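Long-range contacts in pyruvate kinase (Toxoplasma gondii, PDB 3GG8), which catalyses the last step of glycolysis, transferring the phosphoryl group of phosphoenolpyruvate to ADP to give pyruvate and ATP: residues L99-G104 against A226-Q231; P308-T313 against T341-L346; P254-V259 against D273-A278. One frame throughout, in Å; residues are numbered along the deposited sequence.

In the fold
All three contacts pair neighbouring parallel strands of the eight-stranded barrel at the centre of the subunit. From the N terminus, interaction 1 comes first and closes the longest loop: the 121 residues between its segments include the six-stranded mixed sheet that lies apart from the barrel. Interaction 3 follows, closing a short loop of 13 residues, and interaction 2 comes last, across helix 327-339. The loops run in series, none crossing or enclosing another. Strand 224-227 adjoins strand 251-256, which brings Ser228 to Lys255 and Phe229 to Glu257, while backbone bonds from Ile310 to Ile275 and Ile277 join interactions 2 and 3. Together they tie six successive strands, 97-101 through 343-346.

Interaction 1. Residues L99-G104 against A226-Q231; sequences LLDTKG and AASFVQ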
ATOM      1  N   LEU C  99      20.688  37.425  -3.457  1.00 34.27           N
ATOM      2  CA  LEU C  99      21.662  36.356  -3.616  1.00 34.59           C
ATOM      3  C   LEU C  99      22.925  36.903  -4.309  1.00 34.83           C
ATOM      4  O   LEU C  99      22.828  37.428  -5.421  1.00 35.43           O
ATOM      5  CB  LEU C  99      21.007  35.214  -4.436  1.00 34.90           C
ATOM      6  CG  LEU C  99      21.750  33.913  -4.809  1.00 34.65           C
ATOM      7  CD1 LEU C  99      20.894  32.668  -4.550  1.00 33.32           C
ATOM      8  CD2 LEU C  99      22.215  33.900  -6.264  1.00 38.04           C
ATOM      9  N   LEU C 100      24.090  36.821  -3.644  1.00 34.58           N
ATOM     10  CA  LEU C 100      25.385  37.103  -4.285  1.00 34.27           C
ATOM     11  C   LEU C 100      25.904  35.831  -4.978  1.00 34.75           C
ATOM     12  O   LEU C 100      26.066  34.797  -4.335  1.00 34.84           O
ATOM     13  CB  LEU C 100      26.398  37.584  -3.244  1.00 34.33           C
ATOM     14  CG  LEU C 100      27.759  38.172  -3.636  1.00 34.36           C
ATOM     15  CD1 LEU C 100      28.390  38.818  -2.424  1.00 32.70           C
ATOM     16  CD2 LEU C 100      28.723  37.138  -4.214  1.00 32.16           C
ATOM     17  N   ASP C 101      26.138  35.901  -6.284  1.00 35.01           N
ATOM     18  CA  ASP C 101      26.657  34.756  -7.050  1.00 35.05           C
ATOM     19  C   ASP C 101      28.123  35.024  -7.403  1.00 34.82           C
ATOM     20  O   ASP C 101      28.424  35.899  -8.211  1.00 34.54           O
ATOM     21  CB  ASP C 101      25.809  34.518  -8.312  1.00 34.72           C
ATOM     22  CG  ASP C 101      26.217  33.253  -9.085  1.00 36.98           C
ATOM     23  OD1 ASP C 101      27.430  32.915  -9.115  1.00 38.96           O
ATOM     24  OD2 ASP C 101      25.327  32.598  -9.689  1.00 35.47           O
ATOM     25  N   THR C 102      29.031  34.273  -6.788  1.00 34.61           N
ATOM     26  CA  THR C 102      30.459  34.573  -6.899  1.00 34.38           C
ATOM     27  C   THR C 102      31.003  34.319  -8.325  1.00 34.83           C
ATOM     28  O   THR C 102      30.433  33.519  -9.108  1.00 34.44           O
ATOM     29  CB  THR C 102      31.302  33.807  -5.841  1.00 34.24           C
ATOM     30  OG1 THR C 102      31.181  32.409  -6.070  1.00 33.46           O
ATOM     31  CG2 THR C 102      30.842  34.118  -4.401  1.00 33.36           C
ATOM     32  N   LYS C 103      32.079  35.030  -8.665  1.00 34.07           N
ATOM     33  CA  LYS C 103      32.792  34.787  -9.913  1.00 34.21           C
ATOM     34  C   LYS C 103      33.422  33.392  -9.891  1.00 33.86           C
ATOM     35  O   LYS C 103      33.152  32.560 -10.770  1.00 32.76           O
ATOM     36  CB  LYS C 103      33.868  35.847 -10.121  1.00 34.85           C
ATOM     37  CG  LYS C 103      34.594  35.794 -11.455  1.00 35.96           C
ATOM     38  CD  LYS C 103      35.697  36.807 -11.435  1.00 39.64           C
ATOM     39  CE  LYS C 103      36.549  36.776 -12.683  1.00 43.19           C
ATOM     40  NZ  LYS C 103      35.951  37.702 -13.665  1.00 46.41           N
ATOM     41  N   GLY C 104      34.254  33.144  -8.883  1.00 33.20           N
ATOM     42  CA  GLY C 104      34.947  31.860  -8.766  1.00 33.64           C
ATOM     43  C   GLY C 104      36.022  31.626  -9.822  1.00 33.66           C
ATOM     44  O   GLY C 104      36.329  32.519 -10.609  1.00 33.27           O
ATOM     45  N   ALA C 226      25.615  32.285  -3.511  1.00 31.67           N
ATOM     46  CA  ALA C 226      25.689  31.183  -4.454  1.00 32.46           C
ATOM     47  C   ALA C 226      27.143  31.123  -4.885  1.00 32.46           C
ATOM     48  O   ALA C 226      27.672  32.105  -5.384  1.00 33.09           O
ATOM     49  CB  ALA C 226      24.771  31.411  -5.654  1.00 32.40           C
ATOM     50  N   ALA C 227      27.802  29.990  -4.645  1.00 32.27           N
ATOM     51  CA  ALA C 227      29.238  29.890  -4.864  1.00 31.54           C
ATOM     52  C   ALA C 227      29.470  29.098  -6.147  1.00 31.85           C
ATOM     53  O   ALA C 227      29.142  27.923  -6.226  1.00 31.06           O
ATOM     54  CB  ALA C 227      29.899  29.213  -3.683  1.00 30.98           C
ATOM     55  N   SER C 228      30.037  29.747  -7.155  1.00 31.96           N
ATOM     56  CA  SER C 228      30.241  29.071  -8.432  1.00 32.34           C
ATOM     57  C   SER C 228      31.241  27.925  -8.322  1.00 32.61           C
ATOM     58  O   SER C 228      32.170  27.979  -7.509  1.00 32.34           O
ATOM     59  CB  SER C 228      30.659  30.082  -9.503  1.00 31.90           C
ATOM     60  OG  SER C 228      29.580  30.962  -9.744  1.00 31.48           O
ATOM     61  N   PHE C 229      31.013  26.869  -9.112  1.00 33.15           N
ATOM     62  CA  PHE C 229      31.991  25.794  -9.302  1.00 33.79           C
ATOM     63  C   PHE C 229      32.441  25.100  -8.008  1.00 34.13           C
ATOM     64  O   PHE C 229      33.645  24.933  -7.771  1.00 34.72           O
ATOM     65  CB  PHE C 229      33.219  26.342 -10.061  1.00 33.98           C
ATOM     66  CG  PHE C 229      33.864  25.344 -10.986  1.00 34.55           C
ATOM     67  CD1 PHE C 229      33.317  25.076 -12.234  1.00 34.75           C
ATOM     68  CD2 PHE C 229      35.032  24.691 -10.621  1.00 35.54           C
ATOM     69  CE1 PHE C 229      33.921  24.155 -13.102  1.00 34.59           C
ATOM     70  CE2 PHE C 229      35.633  23.770 -11.486  1.00 34.68           C
ATOM     71  CZ  PHE C 229      35.077  23.508 -12.719  1.00 32.83           C
ATOM     72  N   VAL C 230      31.500  24.683  -7.162  1.00 33.73           N
ATOM     73  CA  VAL C 230      31.891  23.999  -5.929  1.00 32.44           C
ATOM     74  C   VAL C 230      32.294  22.558  -6.238  1.00 33.07           C
ATOM     75  O   VAL C 230      31.540  21.813  -6.875  1.00 32.93           O
ATOM     76  CB  VAL C 230      30.798  24.050  -4.839  1.00 32.54           C
ATOM     77  CG1 VAL C 230      31.107  23.057  -3.723  1.00 31.11           C
ATOM     78  CG2 VAL C 230      30.680  25.463  -4.276  1.00 31.04           C
ATOM     79  N   GLN C 231      33.493  22.181  -5.798  1.00 32.65           N
ATOM     80  CA  GLN C 231      34.058  20.887  -6.147  1.00 32.75           C
ATOM     81  C   GLN C 231      34.101  19.887  -4.989  1.00 32.86           C
ATOM     82  O   GLN C 231      34.248  18.682  -5.222  1.00 32.68           O
ATOM     83  CB  GLN C 231      35.445  21.062  -6.762  1.00 32.40           C
ATOM     84  CG  GLN C 231      35.418  21.672  -8.141  1.00 31.78           C
ATOM     85  CD  GLN C 231      36.758  21.574  -8.839  1.00 31.57           C
ATOM     86  OE1 GLN C 231      36.874  20.931  -9.890  1.00 30.63           O
ATOM     87  NE2 GLN C 231      37.781  22.211  -8.263  1.00 28.78           N
TER
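Ser228 and Thr102 exchange hydrogen bonds just past the paired residues Asp101 and Ala226, each side chain bonding to the backbone of the other. Ser228 OG donates to Thr102 O at 2.8 Å, tilted 26° from the carbonyl plane, while Thr102 OG1 accepts from Ser228 N at 3.1 Å. With chi1 at 63°, Thr102 OG1 stands between its own N and carbonyl carbon, on the side of Ser228 N. Small hydroxyl residues suit this place, since their side-chain-to-backbone bonds prolong the pairing of the third and fourth strands of the TIM barrel at their C-terminal ends, the end that carries the active site in TIM-barrel enzymes.

Two backbone bonds join the segments themselves. Ala226 N donates to Leu100 O at 2.7 Å, and Thr102 N meets Ala226 O at 2.9 Å, almost end-on to the carbonyl; Leu100 with Phe224 continues the ladder. Asp101 sits opposite Ala226, both side chains on one face of the sheet. Leu99 CD2 comes obliquely against Ala226 CB at 3.6 Å; the small alanine lets the leucine branch close in. The carboxylate of Asp101 is held mainly from outside, by salt bridges from OD2 to Arg66 and Lys255.

Strand 97-101 is thus flanked by strands 224-227 and 62-68; outside the barrel, Thr102 touches Asp209 of helix 207-217 and Ala227 touches Ile239 of helix 233-243.

Interaction 2. Residues P308-T313 against T341-L346; sequences PVITAT and TDCVML
A beta-alpha-beta unit of the TIM barrel, strand 309-312, helix 327-339 and strand 343-346, brings these segments together as parallel neighbours. Their axes meet at a modest angle, and Ile310 pairs with Cys343, Thr311 with Val344. Val309 O takes a bond from Cys343 N, in the carbonyl plane, and Thr311 N donates to Cys343 O almost straight, 176° at the hydrogen.

Before the second strand begins, Asp342 does the work of a backbone carbonyl: its OD2 accepts from Val309 N at 3.0 Å, met on the anti side and 32° out of the carboxylate plane. The other oxygen, OD1, accepts from Arg452 N, so both ends of this buried acid are engaged. Thr341 supplies the second polar link. Turned anti to its own N (chi1 -162°), its OG1 lies 2.8 Å from Thr311 OG1, from which it accepts a bond, and donates to Cys343 O. That carbonyl is therefore gripped by two donors, Thr311 N and Thr341 OG1, from opposite faces of its plane. Threonine fits both places because the two hydroxyls can bond to each other; Thr311 also packs on Gln295 and Ile299 of helix 288-305.

Ile310 and Cys343 share the face opposite Thr311 and Val344, Ile310 CG1 lying 3.8 Å from Cys343 CB and CG2 reaching Met345 CB. Farther along, a water bridges Thr313 N and Met345 O, accepting from the first and donating to the second. The flexible methionine bends at its last torsion, which lays Met345 CE against Ala312 CB, a tight 3.5 Å.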
ATOM      1  N   PRO C 308      16.257  23.794  -0.259  1.00 33.89           N
ATOM      2  CA  PRO C 308      15.820  24.349  -1.546  1.00 33.53           C
ATOM      3  C   PRO C 308      16.785  24.061  -2.686  1.00 33.84           C
ATOM      4  O   PRO C 308      17.993  24.122  -2.499  1.00 33.84           O
ATOM      5  CB  PRO C 308      15.779  25.852  -1.279  1.00 33.53           C
ATOM      6  CG  PRO C 308      16.691  26.049  -0.106  1.00 33.26           C
ATOM      7  CD  PRO C 308      16.517  24.853   0.736  1.00 33.25           C
ATOM      8  N   VAL C 309      16.248  23.751  -3.862  1.00 33.88           N
ATOM      9  CA  VAL C 309      17.069  23.542  -5.060  1.00 33.38           C
ATOM     10  C   VAL C 309      16.670  24.570  -6.125  1.00 33.09           C
ATOM     11  O   VAL C 309      15.470  24.806  -6.349  1.00 33.48           O
ATOM     12  CB  VAL C 309      17.001  22.051  -5.587  1.00 33.77           C
ATOM     13  CG1 VAL C 309      15.597  21.638  -5.973  1.00 32.26           C
ATOM     14  CG2 VAL C 309      18.007  21.792  -6.741  1.00 32.96           C
ATOM     15  N   ILE C 310      17.669  25.216  -6.727  1.00 32.01           N
ATOM     16  CA  ILE C 310      17.448  26.127  -7.865  1.00 31.47           C
ATOM     17  C   ILE C 310      17.924  25.501  -9.188  1.00 31.73           C
ATOM     18  O   ILE C 310      19.032  25.009  -9.283  1.00 31.02           O
ATOM     19  CB  ILE C 310      18.171  27.482  -7.670  1.00 31.58           C
ATOM     20  CG1 ILE C 310      17.918  28.035  -6.254  1.00 30.44           C
ATOM     21  CG2 ILE C 310      17.800  28.501  -8.783  1.00 29.33           C
ATOM     22  CD1 ILE C 310      18.893  29.135  -5.885  1.00 33.84           C
ATOM     23  N   THR C 311      17.057  25.530 -10.189  1.00 32.14           N
ATOM     24  CA  THR C 311      17.388  25.112 -11.539  1.00 33.35           C
ATOM     25  C   THR C 311      17.761  26.343 -12.387  1.00 33.73           C
ATOM     26  O   THR C 311      16.946  27.254 -12.597  1.00 33.36           O
ATOM     27  CB  THR C 311      16.208  24.320 -12.160  1.00 33.31           C
ATOM     28  OG1 THR C 311      15.882  23.230 -11.287  1.00 34.04           O
ATOM     29  CG2 THR C 311      16.570  23.766 -13.526  1.00 32.23           C
ATOM     30  N   ALA C 312      18.997  26.344 -12.875  1.00 34.05           N
ATOM     31  CA  ALA C 312      19.575  27.517 -13.492  1.00 34.84           C
ATOM     32  C   ALA C 312      20.145  27.219 -14.878  1.00 35.60           C
ATOM     33  O   ALA C 312      20.456  26.065 -15.204  1.00 36.15           O
ATOM     34  CB  ALA C 312      20.651  28.115 -12.575  1.00 34.38           C
ATOM     35  N   THR C 313      20.259  28.284 -15.678  1.00 35.74           N
ATOM     36  CA  THR C 313      20.895  28.305 -16.995  1.00 35.33           C
ATOM     37  C   THR C 313      20.051  27.620 -18.044  1.00 36.00           C
ATOM     38  O   THR C 313      19.282  26.696 -17.749  1.00 36.19           O
ATOM     39  CB  THR C 313      22.331  27.709 -17.030  1.00 35.17           C
ATOM     40  OG1 THR C 313      22.253  26.287 -17.140  1.00 35.29           O
ATOM     41  CG2 THR C 313      23.144  28.096 -15.799  1.00 34.97           C
ATOM     42  N   THR C 341      11.628  21.020  -8.412  1.00 35.15           N
ATOM     43  CA  THR C 341      12.481  22.168  -8.096  1.00 35.07           C
ATOM     44  C   THR C 341      11.782  23.207  -7.211  1.00 35.05           C
ATOM     45  O   THR C 341      10.587  23.439  -7.358  1.00 34.59           O
ATOM     46  CB  THR C 341      13.048  22.850  -9.388  1.00 35.03           C
ATOM     47  OG1 THR C 341      14.184  23.660  -9.041  1.00 34.78           O
ATOM     48  CG2 THR C 341      11.981  23.711 -10.073  1.00 33.84           C
ATOM     49  N   ASP C 342      12.540  23.821  -6.303  1.00 35.07           N
ATOM     50  CA  ASP C 342      12.008  24.868  -5.451  1.00 35.42           C
ATOM     51  C   ASP C 342      11.963  26.167  -6.205  1.00 35.88           C
ATOM     52  O   ASP C 342      10.972  26.904  -6.101  1.00 36.42           O
ATOM     53  CB  ASP C 342      12.841  25.035  -4.174  1.00 35.54           C
ATOM     54  CG  ASP C 342      12.612  23.903  -3.183  1.00 37.51           C
ATOM     55  OD1 ASP C 342      11.648  23.984  -2.387  1.00 39.67           O
ATOM     56  OD2 ASP C 342      13.388  22.923  -3.211  1.00 38.51           O
ATOM     57  N   CYS C 343      13.050  26.445  -6.947  1.00 35.56           N
ATOM     58  CA  CYS C 343      13.221  27.668  -7.734  1.00 34.56           C
ATOM     59  C   CYS C 343      13.589  27.400  -9.186  1.00 34.39           C
ATOM     60  O   CYS C 343      14.250  26.411  -9.522  1.00 33.21           O
ATOM     61  CB  CYS C 343      14.304  28.572  -7.142  1.00 35.22           C
ATOM     62  SG  CYS C 343      14.128  28.973  -5.389  1.00 35.68           S
ATOM     63  N   VAL C 344      13.139  28.311 -10.042  1.00 34.38           N
ATOM     64  CA  VAL C 344      13.585  28.400 -11.425  1.00 34.17           C
ATOM     65  C   VAL C 344      14.268  29.766 -11.590  1.00 33.84           C
ATOM     66  O   VAL C 344      13.843  30.757 -10.988  1.00 33.96           O
ATOM     67  CB  VAL C 344      12.412  28.191 -12.418  1.00 34.40           C
ATOM     68  CG1 VAL C 344      12.054  26.710 -12.515  1.00 33.50           C
ATOM     69  CG2 VAL C 344      11.186  29.017 -11.998  1.00 36.16           C
ATOM     70  N   MET C 345      15.347  29.813 -12.368  1.00 33.33           N
ATOM     71  CA  MET C 345      16.169  31.011 -12.423  1.00 33.45           C
ATOM     72  C   MET C 345      16.310  31.569 -13.823  1.00 33.35           C
ATOM     73  O   MET C 345      16.527  30.811 -14.784  1.00 33.49           O
ATOM     74  CB  MET C 345      17.552  30.753 -11.834  1.00 33.08           C
ATOM     75  CG  MET C 345      18.410  32.001 -11.719  1.00 33.02           C
ATOM     76  SD  MET C 345      20.001  31.588 -11.008  1.00 34.08           S
ATOM     77  CE  MET C 345      21.053  31.573 -12.443  1.00 31.33           C
ATOM     78  N   LEU C 346      16.149  32.892 -13.911  1.00 33.12           N
ATOM     79  CA  LEU C 346      16.404  33.657 -15.117  1.00 33.68           C
ATOM     80  C   LEU C 346      17.769  34.326 -15.015  1.00 34.48           C
ATOM     81  O   LEU C 346      18.151  34.890 -13.958  1.00 34.18           O
ATOM     82  CB  LEU C 346      15.290  34.685 -15.370  1.00 33.19           C
ATOM     83  CG  LEU C 346      13.895  34.064 -15.636  1.00 32.71           C
ATOM     84  CD1 LEU C 346      12.758  35.102 -15.584  1.00 30.69           C
ATOM     85  CD2 LEU C 346      13.835  33.244 -16.944  1.00 28.64           C
TER
HETATM   86  O   HOH W   1      19.054  30.797 -16.014  1.00 28.23           O

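Interaction 3. Residues P254-V259 against D273-A278; sequences PKIENV and DGIMIA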
ATOM      1  N   PRO C 254      25.751  26.151  -2.892  1.00 31.98           N
ATOM      2  CA  PRO C 254      26.772  25.717  -3.838  1.00 31.66           C
ATOM      3  C   PRO C 254      26.199  25.493  -5.240  1.00 32.05           C
ATOM      4  O   PRO C 254      25.081  24.978  -5.383  1.00 31.16           O
ATOM      5  CB  PRO C 254      27.254  24.384  -3.250  1.00 31.38           C
ATOM      6  CG  PRO C 254      26.901  24.447  -1.827  1.00 31.32           C
ATOM      7  CD  PRO C 254      25.626  25.213  -1.764  1.00 31.84           C
ATOM      8  N   LYS C 255      26.966  25.903  -6.248  1.00 31.79           N
ATOM      9  CA  LYS C 255      26.627  25.671  -7.641  1.00 32.49           C
ATOM     10  C   LYS C 255      27.365  24.415  -8.132  1.00 32.33           C
ATOM     11  O   LYS C 255      28.595  24.303  -8.006  1.00 31.56           O
ATOM     12  CB  LYS C 255      26.987  26.901  -8.494  1.00 32.54           C
ATOM     13  CG  LYS C 255      26.067  28.106  -8.266  1.00 33.54           C
ATOM     14  CD  LYS C 255      26.599  29.411  -8.872  1.00 32.28           C
ATOM     15  CE  LYS C 255      26.654  29.363 -10.370  1.00 33.08           C
ATOM     16  NZ  LYS C 255      27.073  30.713 -10.861  1.00 33.69           N
ATOM     17  N   ILE C 256      26.602  23.458  -8.652  1.00 32.02           N
ATOM     18  CA  ILE C 256      27.183  22.204  -9.115  1.00 31.68           C
ATOM     19  C   ILE C 256      27.352  22.372 -10.606  1.00 32.06           C
ATOM     20  O   ILE C 256      26.355  22.540 -11.322  1.00 32.18           O
ATOM     21  CB  ILE C 256      26.308  20.956  -8.788  1.00 31.45           C
ATOM     22  CG1 ILE C 256      25.933  20.893  -7.294  1.00 31.14           C
ATOM     23  CG2 ILE C 256      26.994  19.629  -9.269  1.00 30.67           C
ATOM     24  CD1 ILE C 256      27.105  20.781  -6.288  1.00 29.81           C
ATOM     25  N   GLU C 257      28.614  22.350 -11.050  1.00 32.16           N
ATOM     26  CA  GLU C 257      28.991  22.683 -12.428  1.00 33.03           C
ATOM     27  C   GLU C 257      29.927  21.686 -13.115  1.00 33.37           C
ATOM     28  O   GLU C 257      30.111  21.769 -14.334  1.00 34.58           O
ATOM     29  CB  GLU C 257      29.641  24.062 -12.500  1.00 32.98           C
ATOM     30  CG  GLU C 257      28.983  25.144 -11.653  1.00 34.83           C
ATOM     31  CD  GLU C 257      29.396  26.528 -12.072  1.00 35.70           C
ATOM     32  OE1 GLU C 257      29.592  27.388 -11.205  1.00 36.85           O
ATOM     33  OE2 GLU C 257      29.522  26.767 -13.282  1.00 38.93           O
ATOM     34  N   ASN C 258      30.538  20.766 -12.362  1.00 33.01           N
ATOM     35  CA  ASN C 258      31.374  19.732 -12.986  1.00 32.59           C
ATOM     36  C   ASN C 258      31.257  18.354 -12.311  1.00 32.36           C
ATOM     37  O   ASN C 258      30.385  18.139 -11.453  1.00 31.85           O
ATOM     38  CB  ASN C 258      32.841  20.204 -13.163  1.00 31.94           C
ATOM     39  CG  ASN C 258      33.630  20.263 -11.857  1.00 33.12           C
ATOM     40  OD1 ASN C 258      33.062  20.298 -10.760  1.00 33.02           O
ATOM     41  ND2 ASN C 258      34.963  20.281 -11.977  1.00 32.12           N
ATOM     42  N   VAL C 259      32.113  17.424 -12.739  1.00 32.36           N
ATOM     43  CA  VAL C 259      32.153  16.060 -12.216  1.00 32.19           C
ATOM     44  C   VAL C 259      32.500  15.984 -10.714  1.00 32.69           C
ATOM     45  O   VAL C 259      31.915  15.175 -10.000  1.00 32.74           O
ATOM     46  CB  VAL C 259      33.070  15.142 -13.099  1.00 32.79           C
ATOM     47  CG1 VAL C 259      33.354  13.770 -12.432  1.00 30.97           C
ATOM     48  CG2 VAL C 259      32.437  14.946 -14.476  1.00 31.21           C
ATOM     49  N   ASP C 273      23.058  24.910   2.549  1.00 34.52           N
ATOM     50  CA  ASP C 273      21.703  25.304   2.880  1.00 34.04           C
ATOM     51  C   ASP C 273      20.746  25.055   1.695  1.00 33.92           C
ATOM     52  O   ASP C 273      19.530  25.171   1.820  1.00 33.87           O
ATOM     53  CB  ASP C 273      21.696  26.755   3.363  1.00 33.75           C
ATOM     54  CG  ASP C 273      22.576  26.950   4.595  1.00 34.40           C
ATOM     55  OD1 ASP C 273      22.320  26.273   5.620  1.00 34.01           O
ATOM     56  OD2 ASP C 273      23.538  27.757   4.544  1.00 33.93           O
ATOM     57  N   GLY C 274      21.314  24.666   0.557  1.00 33.90           N
ATOM     58  CA  GLY C 274      20.543  24.422  -0.665  1.00 33.91           C
ATOM     59  C   GLY C 274      21.496  24.339  -1.838  1.00 33.77           C
ATOM     60  O   GLY C 274      22.696  24.563  -1.677  1.00 33.73           O
ATOM     61  N   ILE C 275      20.963  24.021  -3.013  1.00 33.58           N
ATOM     62  CA  ILE C 275      21.777  23.732  -4.196  1.00 33.53           C
ATOM     63  C   ILE C 275      21.307  24.554  -5.401  1.00 33.30           C
ATOM     64  O   ILE C 275      20.104  24.808  -5.560  1.00 33.13           O
ATOM     65  CB  ILE C 275      21.756  22.182  -4.538  1.00 33.75           C
ATOM     66  CG1 ILE C 275      22.497  21.344  -3.473  1.00 33.50           C
ATOM     67  CG2 ILE C 275      22.261  21.879  -5.983  1.00 32.26           C
ATOM     68  CD1 ILE C 275      23.968  21.757  -3.197  1.00 35.24           C
ATOM     69  N   MET C 276      22.257  24.977  -6.235  1.00 33.02           N
ATOM     70  CA  MET C 276      21.934  25.512  -7.549  1.00 33.27           C
ATOM     71  C   MET C 276      22.516  24.574  -8.616  1.00 34.11           C
ATOM     72  O   MET C 276      23.718  24.282  -8.613  1.00 34.82           O
ATOM     73  CB  MET C 276      22.427  26.958  -7.701  1.00 33.00           C
ATOM     74  CG  MET C 276      22.110  27.571  -9.063  1.00 32.54           C
ATOM     75  SD  MET C 276      22.711  29.235  -9.338  1.00 34.19           S
ATOM     76  CE  MET C 276      22.025  30.143  -7.934  1.00 30.70           C
ATOM     77  N   ILE C 277      21.646  24.053  -9.480  1.00 34.38           N
ATOM     78  CA  ILE C 277      22.040  23.169 -10.564  1.00 35.00           C
ATOM     79  C   ILE C 277      22.299  24.005 -11.830  1.00 35.94           C
ATOM     80  O   ILE C 277      21.373  24.596 -12.391  1.00 36.81           O
ATOM     81  CB  ILE C 277      20.930  22.116 -10.844  1.00 35.34           C
ATOM     82  CG1 ILE C 277      20.563  21.343  -9.573  1.00 34.02           C
ATOM     83  CG2 ILE C 277      21.321  21.167 -12.018  1.00 35.08           C
ATOM     84  CD1 ILE C 277      19.334  20.473  -9.729  1.00 35.03           C
ATOM     85  N   ALA C 278      23.560  24.078 -12.256  1.00 36.26           N
ATOM     86  CA  ALA C 278      23.942  24.817 -13.457  1.00 35.72           C
ATOM     87  C   ALA C 278      24.047  23.847 -14.625  1.00 35.46           C
ATOM     88  O   ALA C 278      25.140  23.337 -14.920  1.00 35.34           O
ATOM     89  CB  ALA C 278      25.271  25.544 -13.245  1.00 35.93           C
TER
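Lys255 lays its aliphatic chain alongside Met276, the two pointing the same way from one face of the sheet. Lys255 CG is 3.7 Å from Met276 SD, CD also stays beside the sulfur, and a bend at chi3 (66°) keeps CE near it too. A lysine suits this place because its methylenes can pack against a thioether while the amino group reaches farther, to Ser228 OG.

Lys255 and Met276 are also partners in the backbone pairing, which joins the fifth and sixth strands of the TIM barrel. Met276 N donates to Pro254 O at 2.9 Å, and Ile256 N meets Met276 O in a bond close to linear with the carbonyl. Lys255 CA approaches that same Met276 O at 3.4 Å as a CA-H...O contact. The last rung, Ala278 N to Ile256 O at 3.3 Å, is weak.

On the opposite face Ile256 leans over Ile275 at an oblique angle, CG1 to CG2 4.0 Å. Ile275 CD1, in turn, lies 4.1 Å from Pro254 CD, its side chain crossing the proline ring at about a right angle. Lacking an N-H, Pro254 gives no bond to Gly274 O, and its CD lies against that oxygen at 3.0 Å, while its carbonyl still serves the pairing. Ala278 directs its small CB toward the other strand, against Ile256 O and Glu257 CG, just where it becomes the N-cap of helix 279-282. Glu257 OE1 turns elsewhere, to Phe229 N.

Strand 251-256 has strand 224-227 on its other side, and strand 275-278 has strand 309-312, where Ile310 touches Met276. Outside the barrel, Phe265 of helix 265-271 packs on both Ile256 and Ile275, and Met298 of helix 288-305 packs on Ile256 and Ile277.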